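Local coordinates for PlaB phospholipase (Legionella pneumophila, PDB 6ZTI), which probably hydrolyses phospholipids as an alpha/beta-hydrolase virulence enzyme whose activity is controlled by NAD(H)-mediated tetramerization, at residues Tyr230-Leu235 and Lys249-Gln254; Phe415-Tyr420 and Val455-Gln460; Val463-Phe468 and Lys482-Lys487. All coordinates share one frame; numbering follows the deposited sequence. Where two conformers were deposited one is given.

Contact 1 of 3, residues Tyr230-Leu235 and Lys249-Gln254; sequences YSLLKL and KMTRTQ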
# COMPACT_ATOMS: atom_id res chain seq x y z
N TYR B 230 -29.15 -1.52 -21.94
CA TYR B 230 -27.93 -0.72 -21.98
C TYR B 230 -27.17 -1.05 -23.26
O TYR B 230 -27.44 -2.05 -23.93
CB TYR B 230 -27.03 -0.98 -20.76
CG TYR B 230 -26.69 -2.44 -20.55
CD1 TYR B 230 -27.53 -3.26 -19.82
CD2 TYR B 230 -25.52 -3.00 -21.06
CE1 TYR B 230 -27.25 -4.59 -19.61
CE2 TYR B 230 -25.22 -4.35 -20.84
CZ TYR B 230 -26.10 -5.13 -20.11
OH TYR B 230 -25.88 -6.46 -19.88
N SER B 231 -26.19 -0.21 -23.57
CA SER B 231 -25.34 -0.39 -24.74
C SER B 231 -23.89 -0.49 -24.33
O SER B 231 -23.48 0.05 -23.30
CB SER B 231 -25.50 0.76 -25.70
OG SER B 231 -26.78 0.72 -26.33
N LEU B 232 -23.11 -1.18 -25.15
CA LEU B 232 -21.66 -1.21 -25.07
C LEU B 232 -21.12 -0.53 -26.32
O LEU B 232 -21.37 -0.99 -27.44
CB LEU B 232 -21.14 -2.64 -24.96
CG LEU B 232 -19.64 -2.82 -25.18
CD1 LEU B 232 -18.85 -2.00 -24.20
CD2 LEU B 232 -19.26 -4.29 -25.08
N LEU B 233 -20.40 0.58 -26.14
CA LEU B 233 -19.80 1.35 -27.22
C LEU B 233 -18.31 1.08 -27.20
O LEU B 233 -17.65 1.31 -26.18
CB LEU B 233 -20.08 2.84 -27.06
CG LEU B 233 -19.30 3.84 -27.92
CD1 LEU B 233 -19.70 3.77 -29.38
CD2 LEU B 233 -19.54 5.23 -27.40
N LYS B 234 -17.80 0.55 -28.30
CA LYS B 234 -16.37 0.31 -28.47
C LYS B 234 -15.80 1.39 -29.39
O LYS B 234 -16.26 1.55 -30.53
CB LYS B 234 -16.11 -1.07 -29.06
CG LYS B 234 -16.48 -2.23 -28.18
CD LYS B 234 -16.09 -3.54 -28.87
CE LYS B 234 -16.54 -4.77 -28.08
NZ LYS B 234 -15.80 -4.92 -26.80
N LEU B 235 -14.79 2.10 -28.89
CA LEU B 235 -14.06 3.12 -29.63
C LEU B 235 -12.61 2.66 -29.73
O LEU B 235 -11.90 2.62 -28.72
CB LEU B 235 -14.12 4.48 -28.95
CG LEU B 235 -15.50 5.01 -28.58
CD1 LEU B 235 -15.34 6.35 -27.86
CD2 LEU B 235 -16.37 5.14 -29.82
N LYS B 249 -18.21 1.12 -32.66
CA LYS B 249 -19.16 0.03 -32.79
C LYS B 249 -20.01 0.03 -31.54
O LYS B 249 -19.47 0.03 -30.44
CB LYS B 249 -18.47 -1.32 -32.96
CG LYS B 249 -19.41 -2.51 -32.70
CD LYS B 249 -18.94 -3.76 -33.43
CE LYS B 249 -19.75 -4.98 -33.04
NZ LYS B 249 -19.05 -6.26 -33.38
N MET B 250 -21.33 0.01 -31.70
CA MET B 250 -22.24 -0.01 -30.56
C MET B 250 -23.10 -1.26 -30.63
O MET B 250 -23.61 -1.61 -31.70
CB MET B 250 -23.11 1.24 -30.52
CG MET B 250 -24.04 1.31 -29.31
SD MET B 250 -24.99 2.83 -29.23
CE MET B 250 -23.82 3.93 -28.47
N THR B 251 -23.23 -1.93 -29.50
CA THR B 251 -24.10 -3.09 -29.38
C THR B 251 -25.00 -2.86 -28.18
O THR B 251 -24.61 -2.23 -27.20
CB THR B 251 -23.31 -4.40 -29.23
OG1 THR B 251 -22.50 -4.34 -28.06
CG2 THR B 251 -22.41 -4.63 -30.43
N ARG B 252 -26.23 -3.35 -28.29
CA ARG B 252 -27.24 -3.10 -27.28
C ARG B 252 -27.90 -4.41 -26.88
O ARG B 252 -28.05 -5.33 -27.70
CB ARG B 252 -28.27 -2.10 -27.82
CG ARG B 252 -29.07 -1.45 -26.77
CD ARG B 252 -29.95 -0.37 -27.34
NE ARG B 252 -31.03 -0.08 -26.41
CZ ARG B 252 -30.94 0.74 -25.37
NH1 ARG B 252 -29.82 1.40 -25.12
NH2 ARG B 252 -32.00 0.91 -24.59
N THR B 253 -28.30 -4.49 -25.62
CA THR B 253 -29.06 -5.64 -25.15
C THR B 253 -30.43 -5.66 -25.82
O THR B 253 -30.91 -4.65 -26.33
CB THR B 253 -29.25 -5.57 -23.63
OG1 THR B 253 -29.85 -4.32 -23.29
CG2 THR B 253 -27.94 -5.69 -22.91
N GLN B 254 -31.06 -6.83 -25.79
CA GLN B 254 -32.43 -6.93 -26.24
C GLN B 254 -33.33 -6.17 -25.27
O GLN B 254 -32.98 -6.00 -24.10
CB GLN B 254 -32.86 -8.39 -26.33
CG GLN B 254 -32.11 -9.16 -27.40
CD GLN B 254 -32.39 -8.62 -28.79
OE1 GLN B 254 -31.47 -8.19 -29.50
NE2 GLN B 254 -33.65 -8.63 -29.17
O HOH W 1 -19.80 -2.83 -29.21
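Thr253 meets Tyr230 twice, with its hydroxyl on the backbone and its methyl on the ring. From CB the Thr253 side chain divides: OG1 accepts from Tyr230 N at 3.2 Å, while also bonding to Met228 O, and CG2, anti to the carbonyl carbon, lies over one face of the Tyr230 ring, 3.6 Å from its centroid and 18° off the normal, a CH-pi contact. A chi1 of 55° sets Tyr230 CG between backbone N and carbonyl carbon; the ring's OH bonds to Asn177 O. Thr253 N returns a bond to Tyr230 O at 3.1 Å.

Beyond this end the strands form an antiparallel hairpin, axes at 166°. Two hydrogen-bonded pairs, Leu232 with Thr251 and Lys234 with Lys249, carry four backbone bonds, the shortest Leu232 N to Thr251 O at 2.7 Å. On the face of Ser231 and Leu233, Met250 CE lies 4.1 Å from Leu233 CB, and Arg252 NH1 makes a weak bond to Ser231 OG at 3.3 Å, while NH2 of the same guanidinium forms a salt bridge with Glu451 OE2. The chemistry is therefore mainly backbone pairing; one further backbone bond and a threonine hydroxyl continue the grip just past the strand ends.

Contact 2 of 3, residues Phe415-Tyr420 and Val455-Gln460; sequences FRVKAY and VEIMLQ
Strands 415-419 and 455-459 face one another at 9.9 Å between axes and 47° between directions, so Val417 and Ile457 CA atoms stay 8.6 Å apart and side chains alone bridge the gap. The central pair is Val417 with Ile457, reaching toward each other tip to tip: Val417 CG2 meets Ile457 CD1 at 3.7 Å. Ile457 CG1 is anti to the carbonyl carbon (chi1 -60°), and chi2 of 158° extends CD1 onward to the valine methyl.

Toward the C-terminal ends, Leu459 CD1 does the touching. It lies 3.5 Å from Ala419 CB and a looser 4.4 Å from Val417 CG1, so one leucine methyl serves two residues of the facing strand. At the other end the Phe415 ring and Val455 cross obliquely, with CE2 of the ring 4.0 Å from Val455 CG1. All six residues are buried, and no hydrogen bond passes between the segments: the contact is wholly apolar.

The two strands are not paired in the sheet. Strand 429-439 lies between them in its order, antiparallel to both, and Leu434 from it touches Ile457 and Leu459. This is consistent with a strongly curled sheet closing over its own apolar face. Strand 340-349 adds Phe345, edge-to-face with the Phe415 ring, and Leu347 against Val417. Strand 358-364, paired with 412-419 on its other side, brings the NAD-site residues Leu360 and Leu362 about 4 Å from the side chains of Val417 and Phe415 respectively.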
# COMPACT_ATOMS: atom_id res chain seq x y z
N PHE B 415 -16.18 12.74 -26.42
CA PHE B 415 -15.17 12.35 -25.45
C PHE B 415 -13.79 12.74 -25.97
O PHE B 415 -13.52 12.67 -27.17
CB PHE B 415 -15.13 10.84 -25.21
CG PHE B 415 -16.42 10.26 -24.77
CD1 PHE B 415 -17.15 10.84 -23.76
CD2 PHE B 415 -16.89 9.09 -25.34
CE1 PHE B 415 -18.33 10.29 -23.34
CE2 PHE B 415 -18.09 8.54 -24.93
CZ PHE B 415 -18.80 9.14 -23.93
N ARG B 416 -12.91 13.09 -25.05
CA ARG B 416 -11.49 13.21 -25.35
C ARG B 416 -10.73 12.48 -24.25
O ARG B 416 -11.00 12.69 -23.06
CB ARG B 416 -11.06 14.68 -25.45
CG ARG B 416 -9.57 14.85 -25.48
CD ARG B 416 -9.14 16.31 -25.77
NE ARG B 416 -9.00 16.56 -27.21
CZ ARG B 416 -8.20 17.48 -27.76
NH1 ARG B 416 -7.44 18.25 -27.00
NH2 ARG B 416 -8.15 17.61 -29.09
N VAL B 417 -9.81 11.61 -24.66
CA VAL B 417 -9.01 10.82 -23.74
C VAL B 417 -7.55 11.14 -24.01
O VAL B 417 -7.07 10.98 -25.14
CB VAL B 417 -9.25 9.31 -23.90
CG1 VAL B 417 -8.32 8.55 -22.98
CG2 VAL B 417 -10.68 8.97 -23.61
N LYS B 418 -6.86 11.60 -22.98
CA LYS B 418 -5.43 11.86 -23.01
C LYS B 418 -4.77 10.85 -22.08
O LYS B 418 -4.92 10.95 -20.86
CB LYS B 418 -5.15 13.30 -22.58
CG LYS B 418 -3.71 13.77 -22.69
CD LYS B 418 -3.58 15.19 -22.14
CE LYS B 418 -2.14 15.65 -22.09
NZ LYS B 418 -1.88 16.60 -20.96
N ALA B 419 -4.07 9.88 -22.65
CA ALA B 419 -3.36 8.89 -21.85
C ALA B 419 -1.89 9.29 -21.78
O ALA B 419 -1.39 10.01 -22.64
CB ALA B 419 -3.51 7.49 -22.43
N TYR B 420 -1.22 8.85 -20.72
CA TYR B 420 0.18 9.20 -20.50
C TYR B 420 1.03 7.95 -20.44
O TYR B 420 0.54 6.89 -20.02
CB TYR B 420 0.37 10.01 -19.20
CG TYR B 420 -0.47 11.25 -19.18
CD1 TYR B 420 0.02 12.45 -19.67
CD2 TYR B 420 -1.77 11.22 -18.70
CE1 TYR B 420 -0.76 13.58 -19.66
CE2 TYR B 420 -2.55 12.34 -18.70
CZ TYR B 420 -2.05 13.51 -19.18
OH TYR B 420 -2.86 14.62 -19.17
N VAL B 455 -18.51 2.04 -22.09
CA VAL B 455 -17.69 2.66 -23.12
C VAL B 455 -16.29 2.07 -23.00
O VAL B 455 -15.56 2.37 -22.05
CB VAL B 455 -17.65 4.19 -22.98
CG1 VAL B 455 -16.84 4.82 -24.13
CG2 VAL B 455 -19.07 4.77 -22.96
N GLU B 456 -15.93 1.23 -23.95
CA GLU B 456 -14.59 0.65 -23.99
C GLU B 456 -13.76 1.44 -24.99
O GLU B 456 -14.07 1.45 -26.18
CB GLU B 456 -14.63 -0.83 -24.37
CG GLU B 456 -13.26 -1.47 -24.41
CD GLU B 456 -13.32 -2.94 -24.78
OE1 GLU B 456 -13.61 -3.76 -23.89
OE2 GLU B 456 -13.08 -3.26 -25.96
N ILE B 457 -12.71 2.10 -24.51
CA ILE B 457 -11.83 2.87 -25.38
C ILE B 457 -10.49 2.15 -25.46
O ILE B 457 -9.82 1.95 -24.44
CB ILE B 457 -11.67 4.31 -24.88
CG1 ILE B 457 -13.03 5.03 -24.85
CG2 ILE B 457 -10.68 5.06 -25.78
CD1 ILE B 457 -13.08 6.18 -23.94
N MET B 458 -10.11 1.73 -26.67
CA MET B 458 -8.83 1.06 -26.90
C MET B 458 -7.91 1.99 -27.69
O MET B 458 -8.18 2.30 -28.86
CB MET B 458 -9.03 -0.25 -27.67
CG MET B 458 -7.73 -1.05 -27.84
SD MET B 458 -7.80 -2.33 -29.10
CE MET B 458 -8.60 -3.65 -28.19
N LEU B 459 -6.81 2.40 -27.06
CA LEU B 459 -5.79 3.23 -27.69
C LEU B 459 -4.68 2.37 -28.29
O LEU B 459 -4.43 1.25 -27.84
CB LEU B 459 -5.18 4.20 -26.68
CG LEU B 459 -6.13 5.13 -25.92
CD1 LEU B 459 -5.35 6.12 -25.11
CD2 LEU B 459 -7.04 5.86 -26.89
N GLN B 460 -4.01 2.92 -29.30
CA GLN B 460 -2.86 2.26 -29.91
C GLN B 460 -1.62 2.58 -29.09
O GLN B 460 -1.34 3.75 -28.80
CB GLN B 460 -2.66 2.71 -31.35
CG GLN B 460 -3.64 2.15 -32.35
CD GLN B 460 -3.36 2.62 -33.76
OE1 GLN B 460 -2.97 3.77 -33.98
NE2 GLN B 460 -3.53 1.73 -34.73

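Contact 3 of 3, residues Val463-Phe468 and Lys482-Lys487; sequences VDRTVF and KPTGKK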
# COMPACT_ATOMS: atom_id res chain seq x y z
N VAL B 463 5.25 2.71 -30.17
CA VAL B 463 6.60 2.40 -29.71
C VAL B 463 7.58 2.99 -30.71
O VAL B 463 7.55 2.66 -31.90
CB VAL B 463 6.82 0.89 -29.55
CG1 VAL B 463 8.23 0.59 -29.04
CG2 VAL B 463 5.78 0.29 -28.62
N ASP B 464 8.44 3.89 -30.23
CA ASP B 464 9.42 4.53 -31.09
C ASP B 464 10.48 3.53 -31.54
O ASP B 464 10.89 2.63 -30.79
CB ASP B 464 10.07 5.69 -30.35
CG ASP B 464 10.80 6.63 -31.29
OD1 ASP B 464 11.91 6.28 -31.74
OD2 ASP B 464 10.23 7.70 -31.57
N ARG B 465 10.96 3.72 -32.77
CA ARG B 465 11.92 2.78 -33.33
C ARG B 465 13.22 2.74 -32.54
O ARG B 465 13.97 1.77 -32.67
CB ARG B 465 12.20 3.12 -34.79
CG ARG B 465 10.99 2.90 -35.66
CD ARG B 465 11.26 2.99 -37.14
NE ARG B 465 10.01 2.91 -37.89
CZ ARG B 465 9.91 2.47 -39.14
NH1 ARG B 465 10.99 2.04 -39.79
NH2 ARG B 465 8.72 2.44 -39.73
N THR B 466 13.49 3.74 -31.70
CA THR B 466 14.73 3.72 -30.93
C THR B 466 14.78 2.57 -29.93
O THR B 466 15.87 2.14 -29.56
CB THR B 466 14.92 5.05 -30.21
OG1 THR B 466 15.16 6.08 -31.17
CG2 THR B 466 16.10 4.99 -29.25
N VAL B 467 13.62 2.05 -29.51
CA VAL B 467 13.61 0.97 -28.53
C VAL B 467 14.51 -0.18 -28.96
O VAL B 467 15.08 -0.88 -28.12
CB VAL B 467 12.16 0.51 -28.27
CG1 VAL B 467 12.12 -0.76 -27.45
CG2 VAL B 467 11.39 1.63 -27.55
N PHE B 468 14.68 -0.38 -30.27
CA PHE B 468 15.60 -1.40 -30.76
C PHE B 468 16.09 -1.01 -32.15
O PHE B 468 15.28 -0.82 -33.07
CB PHE B 468 14.93 -2.79 -30.81
CG PHE B 468 15.90 -3.94 -30.68
CD1 PHE B 468 17.02 -4.01 -31.48
CD2 PHE B 468 15.67 -4.94 -29.76
CE1 PHE B 468 17.92 -5.08 -31.37
CE2 PHE B 468 16.55 -6.01 -29.62
CZ PHE B 468 17.69 -6.08 -30.44
N LYS B 482 17.50 8.92 -27.62
CA LYS B 482 16.80 9.99 -28.34
C LYS B 482 15.80 9.40 -29.32
O LYS B 482 16.19 8.60 -30.18
CB LYS B 482 17.81 10.86 -29.09
CG LYS B 482 18.28 12.12 -28.35
CD LYS B 482 18.65 11.86 -26.89
CE LYS B 482 17.61 12.46 -25.94
NZ LYS B 482 17.96 12.26 -24.50
N PRO B 483 14.52 9.76 -29.25
CA PRO B 483 13.54 9.19 -30.18
C PRO B 483 13.86 9.51 -31.63
O PRO B 483 14.39 10.57 -31.94
CB PRO B 483 12.22 9.85 -29.77
CG PRO B 483 12.46 10.41 -28.41
CD PRO B 483 13.90 10.74 -28.34
N THR B 484 13.49 8.57 -32.52
CA THR B 484 13.54 8.84 -33.95
C THR B 484 12.36 9.69 -34.40
O THR B 484 12.47 10.39 -35.41
CB THR B 484 13.53 7.55 -34.75
OG1 THR B 484 12.23 6.95 -34.67
CG2 THR B 484 14.56 6.57 -34.20
N GLY B 485 11.24 9.64 -33.69
CA GLY B 485 10.02 10.28 -34.13
C GLY B 485 9.15 9.43 -35.03
O GLY B 485 8.07 9.88 -35.43
N LYS B 486 9.61 8.22 -35.38
CA LYS B 486 8.84 7.26 -36.15
C LYS B 486 8.54 6.04 -35.29
O LYS B 486 9.41 5.56 -34.55
CB LYS B 486 9.60 6.83 -37.41
CG LYS B 486 9.62 7.88 -38.52
CD LYS B 486 10.89 8.70 -38.50
CE LYS B 486 10.93 9.69 -39.66
NZ LYS B 486 9.82 10.69 -39.60
N LYS B 487 7.32 5.52 -35.40
CA LYS B 487 6.89 4.39 -34.59
C LYS B 487 7.12 3.08 -35.34
O LYS B 487 7.28 3.05 -36.56
CB LYS B 487 5.41 4.53 -34.23
CG LYS B 487 4.47 4.29 -35.40
CD LYS B 487 3.01 4.45 -35.01
CE LYS B 487 2.10 3.78 -36.02
NZ LYS B 487 2.49 4.10 -37.43
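Asp464 OD1 is gripped by three donors, two of them from Thr484. Thr484 N reaches it at 2.9 Å on the syn side, 23° out of the carboxylate plane, and Thr484 OG1 comes from above that plane at 3.0 Å. Thr466 N, from its own segment, takes the anti lone pair and closes an Asx turn. The other oxygen, OD2, accepts from Gly485 N at 3.0 Å through its syn lone pair and also binds Ser424 OG. A chi1 of -164° puts CG anti to the backbone N, and the oxygens at its end reach segment 482-487; so many donors would be expected to favour the ionised form.

Thr484 OG1 itself accepts from Lys486 N, an ST turn. Alongside, Arg465 N donates to Lys486 O, and Arg465 NE donates to Lys487 O at 3.0 Å, from above the carbonyl plane but near its own guanidinium plane. Thr466 OG1 donates to Lys482 O at 2.9 Å.

The contact joins Asp464 and the short 3-10 segment 465-467 that follows it, before strand 468-471, to the C-terminal loop. In a second subunit, Asp82 forms a salt bridge with Arg465 NH1, and a strand pairs antiparallel with Phe468, continuing the sheet across the interface.

Overall arrangement
Contacts 1 and 2 belong to one mixed sheet, whereas contact 3 lies at the far end of strand 452-463, its centre about 42 Å from the centre of the chain. The first two meet through neighbouring strands 231-238 and 452-463: Glu456 N lies 2.8 Å from Leu233 O, a probable hydrogen bond, and Leu235 packs on Phe415. Contact 1 is backbone-bonded, as suits adjacent strands; contact 2 is fully buried and apolar, between non-neighbouring strands that probably face across a curl. Contacts 1 and 3 are both partly buried, contact 3 with more exposed residues; it relies on a carboxylate, hydroxyls, an arginine and backbone groups. Its first segment begins just after 455-460, and it alone touches another subunit.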